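Local structure of transcriptional regulator, MarR family (4XRF) at the isoquinoline site, the interface of chains A and B and the interface of chains A and C. The protein probably binds DNA and regulates transcription, as a winged helix-turn-helix protein of the MarR family. Sequence-based numbering; all coordinates share one arbitrary frame. Chains: chain A/B/C, Transcriptional regulator, MarR family.

Contact 1: the isoquinoline site. Residues chain A 7-8, 11, 14-15, 18, 116, 131, 134; chain B 7-8, 11, 14-15, 18, 116, 131, 134. With ISQ (isoquinoline), chain D; ISQ (isoquinoline), chain E.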
loop_
_atom_site.group_PDB
_atom_site.type_symbol
_atom_site.label_atom_id
_atom_site.label_comp_id
_atom_site.label_asym_id
_atom_site.label_seq_id
_atom_site.Cartn_x
_atom_site.Cartn_y
_atom_site.Cartn_z
ATOM N N ILE A 7 18.022 8.138 4.701
ATOM C CA ILE A 7 17.628 6.727 4.633
ATOM C C ILE A 7 16.119 6.551 4.350
ATOM O O ILE A 7 15.742 5.749 3.487
ATOM C CB ILE A 7 17.995 5.953 5.917
ATOM C CG1 ILE A 7 19.522 5.823 6.055
ATOM C CG2 ILE A 7 17.322 4.585 5.902
ATOM C CD1 ILE A 7 19.971 5.322 7.425
ATOM N N GLN A 8 15.266 7.292 5.064
ATOM C CA GLN A 8 13.823 7.182 4.848
ATOM C C GLN A 8 13.429 7.659 3.453
ATOM O O GLN A 8 12.531 7.091 2.857
ATOM C CB GLN A 8 13.016 7.940 5.910
ATOM C CG GLN A 8 13.114 7.370 7.311
ATOM C CD GLN A 8 13.098 5.854 7.338
ATOM O OE1 GLN A 8 12.089 5.214 7.023
ATOM N NE2 GLN A 8 14.220 5.268 7.738
ATOM N N ALA A 11 14.499 4.745 1.175
ATOM C CA ALA A 11 13.633 3.591 1.499
ATOM C C ALA A 11 12.236 3.764 0.904
ATOM O O ALA A 11 11.680 2.818 0.326
ATOM C CB ALA A 11 13.544 3.379 3.009
ATOM N N ILE A 14 12.745 3.433 -3.097
ATOM C CA ILE A 14 13.047 2.032 -3.380
ATOM C C ILE A 14 11.815 1.170 -3.093
ATOM O O ILE A 14 11.448 0.312 -3.899
ATOM C CB ILE A 14 14.251 1.529 -2.546
ATOM C CG1 ILE A 14 15.544 2.200 -3.021
ATOM C CG2 ILE A 14 14.397 0.015 -2.615
ATOM C CD1 ILE A 14 16.659 2.144 -1.993
ATOM N N GLY A 15 11.169 1.437 -1.963
ATOM C CA GLY A 15 10.045 0.631 -1.469
ATOM C C GLY A 15 8.814 0.714 -2.340
ATOM O O GLY A 15 8.101 -0.267 -2.490
ATOM N N MET A 18 9.778 -1.509 -5.194
ATOM C CA MET A 18 9.818 -2.894 -4.700
ATOM C C MET A 18 8.422 -3.478 -4.416
ATOM O O MET A 18 8.198 -4.672 -4.583
ATOM C CB MET A 18 10.690 -2.976 -3.443
ATOM C CG MET A 18 11.683 -4.127 -3.422
ATOM S SD MET A 18 12.945 -3.951 -4.692
ATOM C CE MET A 18 14.431 -4.366 -3.798
ATOM N N PHE A 116 19.474 -7.040 -7.342
ATOM C CA PHE A 116 20.371 -7.613 -6.346
ATOM C C PHE A 116 21.616 -8.289 -6.907
ATOM O O PHE A 116 22.588 -8.444 -6.188
ATOM C CB PHE A 116 19.607 -8.513 -5.401
ATOM C CG PHE A 116 18.767 -7.754 -4.422
ATOM C CD1 PHE A 116 17.477 -7.350 -4.755
ATOM C CD2 PHE A 116 19.268 -7.417 -3.166
ATOM C CE1 PHE A 116 16.695 -6.643 -3.848
ATOM C CE2 PHE A 116 18.487 -6.708 -2.255
ATOM C CZ PHE A 116 17.204 -6.320 -2.598
ATOM N N PHE A 131 19.110 -5.661 8.212
ATOM C CA PHE A 131 17.676 -5.943 8.239
ATOM C C PHE A 131 17.302 -6.855 9.413
ATOM O O PHE A 131 16.259 -6.675 10.036
ATOM C CB PHE A 131 17.213 -6.572 6.918
ATOM C CG PHE A 131 16.971 -5.583 5.817
ATOM C CD1 PHE A 131 17.351 -4.253 5.942
ATOM C CD2 PHE A 131 16.389 -5.997 4.626
ATOM C CE1 PHE A 131 17.147 -3.352 4.910
ATOM C CE2 PHE A 131 16.178 -5.106 3.592
ATOM C CZ PHE A 131 16.551 -3.777 3.731
ATOM N N LEU A 134 17.413 -4.614 12.398
ATOM C CA LEU A 134 16.207 -3.780 12.401
ATOM C C LEU A 134 14.955 -4.565 12.802
ATOM O O LEU A 134 14.156 -4.087 13.602
ATOM C CB LEU A 134 15.970 -3.107 11.052
ATOM C CG LEU A 134 16.510 -1.688 10.854
ATOM C CD1 LEU A 134 16.174 -1.246 9.440
ATOM C CD2 LEU A 134 15.927 -0.722 11.883
ATOM N N ILE B 7 16.494 -11.591 2.591
ATOM C CA ILE B 7 16.381 -10.129 2.552
ATOM C C ILE B 7 14.949 -9.659 2.214
ATOM O O ILE B 7 14.417 -8.766 2.884
ATOM C CB ILE B 7 17.372 -9.491 1.554
ATOM C CG1 ILE B 7 18.821 -9.658 2.045
ATOM C CG2 ILE B 7 17.022 -8.021 1.354
ATOM C CD1 ILE B 7 19.867 -9.307 0.992
ATOM N N GLN B 8 14.330 -10.253 1.188
ATOM C CA GLN B 8 12.971 -9.863 0.812
ATOM C C GLN B 8 11.968 -10.200 1.913
ATOM O O GLN B 8 11.032 -9.448 2.121
ATOM C CB GLN B 8 12.529 -10.496 -0.513
ATOM C CG GLN B 8 13.286 -10.011 -1.734
ATOM C CD GLN B 8 13.571 -8.521 -1.704
ATOM O OE1 GLN B 8 12.661 -7.690 -1.794
ATOM N NE2 GLN B 8 14.847 -8.176 -1.597
ATOM N N ALA B 11 12.567 -7.453 4.543
ATOM C CA ALA B 11 12.140 -6.169 3.946
ATOM C C ALA B 11 10.616 -6.050 3.924
ATOM O O ALA B 11 10.066 -4.993 4.268
ATOM C CB ALA B 11 12.705 -6.004 2.537
ATOM N N ILE B 14 9.532 -5.661 7.803
ATOM C CA ILE B 14 9.955 -4.333 8.240
ATOM C C ILE B 14 9.130 -3.265 7.518
ATOM O O ILE B 14 8.640 -2.322 8.143
ATOM C CB ILE B 14 11.464 -4.102 7.978
ATOM C CG1 ILE B 14 12.305 -4.986 8.905
ATOM C CG2 ILE B 14 11.855 -2.642 8.161
ATOM C CD1 ILE B 14 13.728 -5.183 8.413
ATOM N N GLY B 15 8.953 -3.450 6.214
ATOM C CA GLY B 15 8.296 -2.466 5.344
ATOM C C GLY B 15 6.828 -2.279 5.645
ATOM O O GLY B 15 6.314 -1.175 5.536
ATOM N N MET B 18 6.970 -0.167 8.733
ATOM C CA MET B 18 7.466 1.165 8.352
ATOM C C MET B 18 6.440 1.992 7.556
ATOM O O MET B 18 6.399 3.212 7.667
ATOM C CB MET B 18 8.767 1.029 7.554
ATOM C CG MET B 18 9.884 1.970 7.978
ATOM S SD MET B 18 10.473 1.608 9.640
ATOM C CE MET B 18 12.242 1.697 9.434
ATOM N N PHE B 116 15.850 3.506 14.805
ATOM C CA PHE B 116 17.162 3.858 14.275
ATOM C C PHE B 116 18.181 4.307 15.315
ATOM O O PHE B 116 19.370 4.247 15.053
ATOM C CB PHE B 116 17.026 4.848 13.141
ATOM C CG PHE B 116 16.522 4.224 11.877
ATOM C CD1 PHE B 116 15.155 4.085 11.650
ATOM C CD2 PHE B 116 17.410 3.748 10.915
ATOM C CE1 PHE B 116 14.683 3.504 10.477
ATOM C CE2 PHE B 116 16.940 3.164 9.739
ATOM C CZ PHE B 116 15.580 3.040 9.524
ATOM N N PHE B 131 21.494 1.600 0.367
ATOM C CA PHE B 131 20.273 2.146 -0.222
ATOM C C PHE B 131 20.581 3.065 -1.410
ATOM O O PHE B 131 19.861 3.062 -2.405
ATOM C CB PHE B 131 19.448 2.905 0.827
ATOM C CG PHE B 131 18.602 2.024 1.698
ATOM C CD1 PHE B 131 18.740 0.643 1.683
ATOM C CD2 PHE B 131 17.682 2.589 2.573
ATOM C CE1 PHE B 131 17.973 -0.161 2.510
ATOM C CE2 PHE B 131 16.910 1.796 3.398
ATOM C CZ PHE B 131 17.047 0.416 3.368
ATOM N N LEU B 134 21.451 0.727 -4.187
ATOM C CA LEU B 134 20.213 0.137 -4.707
ATOM C C LEU B 134 19.401 1.128 -5.543
ATOM O O LEU B 134 18.914 0.779 -6.615
ATOM C CB LEU B 134 19.332 -0.424 -3.594
ATOM C CG LEU B 134 19.468 -1.911 -3.253
ATOM C CD1 LEU B 134 18.517 -2.224 -2.111
ATOM C CD2 LEU B 134 19.175 -2.789 -4.467
HETATM C C1 ISQ D . 12.043 1.625 5.525
HETATM N N2 ISQ D . 12.821 2.506 6.191
HETATM C C3 ISQ D . 14.049 2.182 6.657
HETATM C C4 ISQ D . 14.589 0.902 6.493
HETATM C C4A ISQ D . 13.842 -0.057 5.816
HETATM C C5 ISQ D . 14.309 -1.350 5.616
HETATM C C6 ISQ D . 13.508 -2.266 4.926
HETATM C C7 ISQ D . 12.246 -1.913 4.440
HETATM C C8 ISQ D . 11.732 -0.626 4.623
HETATM C C8A ISQ D . 12.499 0.323 5.302
HETATM C C1 ISQ E . 12.700 -4.100 -0.298
HETATM N N2 ISQ E . 13.497 -5.139 -0.631
HETATM C C3 ISQ E . 14.846 -5.073 -0.553
HETATM C C4 ISQ E . 15.508 -3.913 -0.135
HETATM C C4A ISQ E . 14.749 -2.803 0.224
HETATM C C5 ISQ E . 15.332 -1.615 0.647
HETATM C C6 ISQ E . 14.512 -0.537 0.994
HETATM C C7 ISQ E . 13.119 -0.625 0.918
HETATM C C8 ISQ E . 12.487 -1.797 0.494
HETATM C C8A ISQ E . 13.267 -2.900 0.142
#

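Contact 2: the interface of chains A and B. Residues chain A 22, 26, 32-34; chain B 8-9, 12-13.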
loop_
_atom_site.group_PDB
_atom_site.type_symbol
_atom_site.label_atom_id
_atom_site.label_comp_id
_atom_site.label_asym_id
_atom_site.label_seq_id
_atom_site.Cartn_x
_atom_site.Cartn_y
_atom_site.Cartn_z
ATOM N N LEU A 22 6.765 -6.904 -5.738
ATOM C CA LEU A 22 6.376 -7.909 -4.759
ATOM C C LEU A 22 4.924 -8.310 -4.966
ATOM O O LEU A 22 4.554 -9.453 -4.705
ATOM C CB LEU A 22 6.613 -7.410 -3.319
ATOM C CG LEU A 22 7.914 -7.746 -2.571
ATOM C CD1 LEU A 22 8.972 -8.445 -3.412
ATOM C CD2 LEU A 22 8.502 -6.499 -1.931
ATOM N N MET A 26 3.700 -12.082 -5.582
ATOM C CA MET A 26 2.546 -12.628 -4.892
ATOM C C MET A 26 1.498 -13.205 -5.867
ATOM O O MET A 26 0.910 -14.253 -5.587
ATOM C CB MET A 26 1.962 -11.567 -3.943
ATOM C CG MET A 26 2.817 -11.330 -2.691
ATOM S SD MET A 26 2.283 -10.003 -1.568
ATOM C CE MET A 26 0.503 -10.077 -1.748
ATOM N N THR A 32 3.489 -14.412 -0.003
ATOM C CA THR A 32 4.230 -13.207 0.367
ATOM C C THR A 32 5.693 -13.619 0.600
ATOM O O THR A 32 5.984 -14.813 0.769
ATOM C CB THR A 32 3.718 -12.598 1.675
ATOM O OG1 THR A 32 4.029 -13.495 2.737
ATOM C CG2 THR A 32 2.215 -12.397 1.646
ATOM N N PRO A 33 6.628 -12.647 0.596
ATOM C CA PRO A 33 8.016 -13.054 0.832
ATOM C C PRO A 33 8.317 -13.806 2.140
ATOM O O PRO A 33 9.137 -14.726 2.099
ATOM C CB PRO A 33 8.789 -11.732 0.714
ATOM C CG PRO A 33 7.996 -10.999 -0.346
ATOM C CD PRO A 33 6.554 -11.282 0.026
ATOM N N PRO A 34 7.665 -13.456 3.280
ATOM C CA PRO A 34 7.954 -14.256 4.467
ATOM C C PRO A 34 7.407 -15.693 4.388
ATOM O O PRO A 34 8.057 -16.626 4.908
ATOM C CB PRO A 34 7.271 -13.471 5.608
ATOM C CG PRO A 34 7.257 -12.052 5.100
ATOM C CD PRO A 34 6.932 -12.224 3.641
ATOM N N GLN B 8 14.330 -10.253 1.188
ATOM C CA GLN B 8 12.971 -9.863 0.812
ATOM C C GLN B 8 11.968 -10.200 1.913
ATOM O O GLN B 8 11.032 -9.448 2.121
ATOM C CB GLN B 8 12.529 -10.496 -0.513
ATOM C CG GLN B 8 13.286 -10.011 -1.734
ATOM C CD GLN B 8 13.571 -8.521 -1.704
ATOM O OE1 GLN B 8 12.661 -7.690 -1.794
ATOM N NE2 GLN B 8 14.847 -8.176 -1.597
ATOM N N ALA B 9 12.168 -11.319 2.613
ATOM C CA ALA B 9 11.260 -11.706 3.694
ATOM C C ALA B 9 11.295 -10.641 4.795
ATOM O O ALA B 9 10.242 -10.187 5.269
ATOM C CB ALA B 9 11.623 -13.075 4.264
ATOM N N PHE B 12 9.936 -7.144 3.560
ATOM C CA PHE B 12 8.472 -7.187 3.599
ATOM C C PHE B 12 7.932 -6.911 5.008
ATOM O O PHE B 12 7.027 -6.084 5.164
ATOM C CB PHE B 12 7.927 -8.515 3.080
ATOM C CG PHE B 12 6.433 -8.517 2.886
ATOM C CD1 PHE B 12 5.875 -8.032 1.711
ATOM C CD2 PHE B 12 5.591 -8.995 3.877
ATOM C CE1 PHE B 12 4.497 -8.031 1.523
ATOM C CE2 PHE B 12 4.220 -8.997 3.702
ATOM C CZ PHE B 12 3.669 -8.517 2.525
ATOM N N SER B 13 8.466 -7.604 6.019
ATOM C CA SER B 13 7.964 -7.455 7.383
ATOM C C SER B 13 8.293 -6.099 7.983
ATOM O O SER B 13 7.440 -5.486 8.622
ATOM C CB SER B 13 8.479 -8.564 8.303
ATOM O OG SER B 13 8.053 -9.823 7.824
#

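Contact 3: the interface of chains A and C. Residues chain A 26-27, 29-30, 35, 70, 74, 100; chain C 26-30, 74, 100.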
loop_
_atom_site.group_PDB
_atom_site.type_symbol
_atom_site.label_atom_id
_atom_site.label_comp_id
_atom_site.label_asym_id
_atom_site.label_seq_id
_atom_site.Cartn_x
_atom_site.Cartn_y
_atom_site.Cartn_z
ATOM N N MET A 26 3.700 -12.082 -5.582
ATOM C CA MET A 26 2.546 -12.628 -4.892
ATOM C C MET A 26 1.498 -13.205 -5.867
ATOM O O MET A 26 0.910 -14.253 -5.587
ATOM C CB MET A 26 1.962 -11.567 -3.943
ATOM C CG MET A 26 2.817 -11.330 -2.691
ATOM S SD MET A 26 2.283 -10.003 -1.568
ATOM C CE MET A 26 0.503 -10.077 -1.748
ATOM N N GLN A 27 1.299 -12.537 -7.011
ATOM C CA GLN A 27 0.396 -12.978 -8.066
ATOM C C GLN A 27 0.946 -14.207 -8.769
ATOM O O GLN A 27 0.181 -15.090 -9.158
ATOM C CB GLN A 27 0.183 -11.872 -9.122
ATOM C CG GLN A 27 -0.550 -10.663 -8.567
ATOM C CD GLN A 27 -0.677 -9.536 -9.563
ATOM O OE1 GLN A 27 0.267 -9.216 -10.299
ATOM N NE2 GLN A 27 -1.861 -8.934 -9.613
ATOM N N THR A 29 3.169 -16.487 -7.538
ATOM C CA THR A 29 3.574 -17.605 -6.687
ATOM C C THR A 29 2.535 -17.987 -5.628
ATOM O O THR A 29 2.599 -19.084 -5.092
ATOM C CB THR A 29 4.925 -17.336 -5.973
ATOM O OG1 THR A 29 4.779 -16.238 -5.065
ATOM C CG2 THR A 29 6.020 -17.011 -6.990
ATOM N N GLY A 30 1.598 -17.084 -5.329
ATOM C CA GLY A 30 0.619 -17.264 -4.242
ATOM C C GLY A 30 1.181 -17.122 -2.831
ATOM O O GLY A 30 0.554 -17.557 -1.860
ATOM N N GLN A 35 6.241 -15.870 3.758
ATOM C CA GLN A 35 5.670 -17.218 3.567
ATOM C C GLN A 35 6.604 -18.085 2.703
ATOM O O GLN A 35 6.838 -19.267 3.005
ATOM C CB GLN A 35 4.291 -17.154 2.897
ATOM C CG GLN A 35 3.153 -16.612 3.767
ATOM C CD GLN A 35 1.828 -16.607 3.016
ATOM O OE1 GLN A 35 1.780 -16.276 1.825
ATOM N NE2 GLN A 35 0.759 -16.976 3.687
ATOM N N ARG A 70 -1.873 -19.125 8.171
ATOM C CA ARG A 70 -2.176 -18.803 6.758
ATOM C C ARG A 70 -1.661 -19.875 5.786
ATOM O O ARG A 70 -2.325 -20.186 4.793
ATOM C CB ARG A 70 -1.666 -17.405 6.355
ATOM C CG ARG A 70 -2.183 -16.251 7.210
ATOM C CD ARG A 70 -3.657 -15.945 6.994
ATOM N NE ARG A 70 -4.571 -16.847 7.704
ATOM C CZ ARG A 70 -4.909 -16.751 8.996
ATOM N NH1 ARG A 70 -4.406 -15.786 9.763
ATOM N NH2 ARG A 70 -5.751 -17.630 9.537
ATOM N N GLN A 74 -3.725 -22.427 3.105
ATOM C CA GLN A 74 -3.307 -22.793 1.735
ATOM C C GLN A 74 -2.886 -24.264 1.645
ATOM O O GLN A 74 -2.573 -24.743 0.557
ATOM C CB GLN A 74 -2.155 -21.905 1.224
ATOM C CG GLN A 74 -2.468 -20.430 1.041
ATOM C CD GLN A 74 -1.544 -19.774 0.026
ATOM O OE1 GLN A 74 -1.373 -20.275 -1.095
ATOM N NE2 GLN A 74 -0.955 -18.643 0.402
ATOM N N ARG A 100 4.813 -26.168 -4.289
ATOM C CA ARG A 100 4.685 -24.708 -4.340
ATOM C C ARG A 100 6.041 -23.993 -4.235
ATOM O O ARG A 100 6.294 -23.054 -4.978
ATOM C CB ARG A 100 3.716 -24.162 -3.278
ATOM C CG ARG A 100 3.416 -22.673 -3.450
ATOM C CD ARG A 100 2.428 -22.380 -4.597
ATOM N NE ARG A 100 1.078 -22.705 -4.162
ATOM C CZ ARG A 100 0.331 -21.935 -3.367
ATOM N NH1 ARG A 100 0.770 -20.750 -2.949
ATOM N NH2 ARG A 100 -0.869 -22.352 -2.977
ATOM N N MET C 26 -5.154 -12.799 0.683
ATOM C CA MET C 26 -4.054 -13.169 -0.188
ATOM C C MET C 26 -3.099 -14.185 0.474
ATOM O O MET C 26 -2.626 -15.108 -0.194
ATOM C CB MET C 26 -3.333 -11.901 -0.678
ATOM C CG MET C 26 -4.128 -11.114 -1.728
ATOM S SD MET C 26 -3.424 -9.529 -2.278
ATOM C CE MET C 26 -1.669 -9.865 -2.179
ATOM N N GLN C 27 -2.852 -14.026 1.781
ATOM C CA GLN C 27 -2.027 -14.931 2.570
ATOM C C GLN C 27 -2.727 -16.265 2.770
ATOM O O GLN C 27 -2.074 -17.308 2.779
ATOM C CB GLN C 27 -1.715 -14.337 3.961
ATOM C CG GLN C 27 -0.839 -13.099 3.888
ATOM C CD GLN C 27 -0.608 -12.453 5.233
ATOM O OE1 GLN C 27 -1.526 -12.332 6.056
ATOM N NE2 GLN C 27 0.634 -12.052 5.481
ATOM N N ALA C 28 -4.051 -16.222 2.919
ATOM C CA ALA C 28 -4.799 -17.430 3.234
ATOM C C ALA C 28 -5.157 -18.267 1.996
ATOM O O ALA C 28 -5.401 -19.468 2.115
ATOM C CB ALA C 28 -6.042 -17.099 4.070
ATOM N N THR C 29 -5.164 -17.645 0.818
ATOM C CA THR C 29 -5.672 -18.306 -0.384
ATOM C C THR C 29 -4.660 -18.374 -1.531
ATOM O O THR C 29 -4.834 -19.171 -2.441
ATOM C CB THR C 29 -6.969 -17.638 -0.913
ATOM O OG1 THR C 29 -6.680 -16.301 -1.342
ATOM C CG2 THR C 29 -8.043 -17.600 0.175
ATOM N N GLY C 30 -3.621 -17.535 -1.488
ATOM C CA GLY C 30 -2.645 -17.400 -2.584
ATOM C C GLY C 30 -3.156 -16.673 -3.824
ATOM O O GLY C 30 -2.560 -16.776 -4.900
ATOM N N GLN C 74 1.254 -19.856 -11.431
ATOM C CA GLN C 74 0.768 -20.663 -10.292
ATOM C C GLN C 74 0.182 -22.002 -10.754
ATOM O O GLN C 74 -0.206 -22.818 -9.922
ATOM C CB GLN C 74 -0.288 -19.911 -9.457
ATOM C CG GLN C 74 0.184 -18.660 -8.738
ATOM C CD GLN C 74 -0.683 -18.337 -7.530
ATOM O OE1 GLN C 74 -0.934 -19.201 -6.678
ATOM N NE2 GLN C 74 -1.133 -17.089 -7.438
ATOM N N ARG C 100 -7.810 -25.131 -5.811
ATOM C CA ARG C 100 -7.521 -23.823 -5.215
ATOM C C ARG C 100 -8.785 -22.973 -5.013
ATOM O O ARG C 100 -8.948 -22.362 -3.965
ATOM C CB ARG C 100 -6.474 -23.027 -6.014
ATOM C CG ARG C 100 -6.012 -21.758 -5.299
ATOM C CD ARG C 100 -5.024 -22.033 -4.148
ATOM N NE ARG C 100 -3.709 -22.319 -4.703
ATOM C CZ ARG C 100 -2.863 -21.395 -5.164
ATOM N NH1 ARG C 100 -3.157 -20.098 -5.094
ATOM N NH2 ARG C 100 -1.709 -21.765 -5.710
#

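Contact 1: the isoquinoline site
In each chain of this MarR-family dimer, residues 7, 8, 11, 14, 15 and 18 of helix 4-29 all have helical backbone angles, and Gln8, Ala11, Ile14, Gly15 and Met18 of both copies face the ligands. The two helices, with Phe131 and Leu134 of each helix 121-139, enclose a pair of symmetry-related isoquinolines, the pseudoligands of the entry, buried completely. For the molecule of chain D, the methyl CB of A:Ala11 lies over one face of the nitrogen ring, 3.7 Å from its centroid. B:Met18, bent at chi2 and chi3, curls CE over the opposite face, 3.6 Å from the same centroid. Alongside that methionine, CG2 of B:Ile14, anti to the backbone N, covers the carbocycle. A:Phe131 comes at the rim, its CE1 3.5 Å from C5 of the ligand. At the other end the tip of B:Phe116 meets the ligand edge, CZ lying 3.4 Å from C3. A:Gln8 bends at chi2 (-40°) and brings OE1 within 2.9 Å of the ring nitrogen N2. As modelled, this would be a hydrogen bond if N2 were protonated; otherwise two acceptors would clash, and a reversed amide would be more plausible. The amide of A:Gln8 meets B:Phe116 tip to tip, the planes 67° apart.

Contact 2: the interface of chains A and B
One face of the B:Phe12 ring is met by CB of A:Thr32, 4.1 Å above the ring plane near the rim, and by CD of A:Pro33, also offset, while CD of A:Pro34 lies just beyond the rim by CD2. The patch belongs to the MarR-type dimer interface: helix 4-29 of chain B lies against the start of helix 33-45 of chain A. The side chains of both prolines run across that of B:Phe12 at about a right angle. CD of A:Pro34 touches CD2 of B:Phe12 at 3.5 Å, and CD of A:Pro33 meets CD1 of B:Phe12 at 3.7 Å, so the paired prolines straddle the ring axis. A:Met26 approaches farther along the rim, its SD 4.3 Å from CE1 of B:Phe12. The ring gets there because CG stands anti to the backbone N (chi1 -170°), with chi2 (85°) turning it broadside to the prolines. Next to it the prolines pack on the helix backbone itself. CB of A:Pro33 lies 3.5 Å from the carbonyl O of B:Gln8, and CG of A:Pro34 comes equally near the carbonyl O of B:Ala9. The hydroxyl OG of B:Ser13, beside its backbone N, also borders CG of A:Pro34 and bonds weakly back to B:Ala9 O.

Contact 3: the interface of chains A and C
Gln74 in each chain holds CG beside its backbone N (chi1 -65°) and runs out extended beyond it, while Arg100 sets CG anti to the backbone N (chi1 -172°) and then bends at chi2 and chi3; these torsions bring the Arg100 tips to the two-fold axis and the Gln74 amides close to it. Here two winged helix-turn-helix subunits meet through the C-terminal ends of their helices 4-29, in an assembly whose biological role the structure alone does not show. The amide nitrogen NE2 of A:Gln74 bridges the chains: it donates 2.9 Å to C:Gln27 O, from above that carbonyl plane, and also to its own A:Gly30 O, nearly along the C=O axis. C:Gln74 NE2 makes the twin bond to A:Gln27 O. C:Gln27 O takes a second bond, from A:Gln35 NE2 at 3.0 Å, near a helix end. A:Gln74 OE1 is gripped end-on by both NH1 (2.9 Å) and NH2 (2.8 Å) of A:Arg100, which fixes the amide's rotation. The twin Arg100 guanidiniums stack tip to tip across the axis, planes 29° apart, with CZ of A:Arg100 3.7 Å from CZ of C:Arg100. They share no hydrogen bond, and the like charges are probably eased by the Gln74 oxygens at their edges. A:Arg70, on the recognition helix 61-73, passes its aliphatic stem obliquely across C:Gln27, CG of A:Arg70 3.8 Å from CB of C:Gln27.

Helix 4-29 runs through all three contacts. The C-alpha centres of contact 1 and contact 2 lie about 12 Å apart, those of contact 2 and contact 3 also about 12 Å, and those of contact 1 and contact 3 about 23 Å. B:Gln8 belongs to contacts 1 and 2, so the ligand site lies within the A-B interface, next to the contact 2 patch. A:Met26 links contact 2 to contact 3, near the end of the same helix. Ligand binding could therefore influence the A-B dimer packing, whereas contact 3 joins chain C to that dimer within the deposited tetramer, possibly only in the crystal.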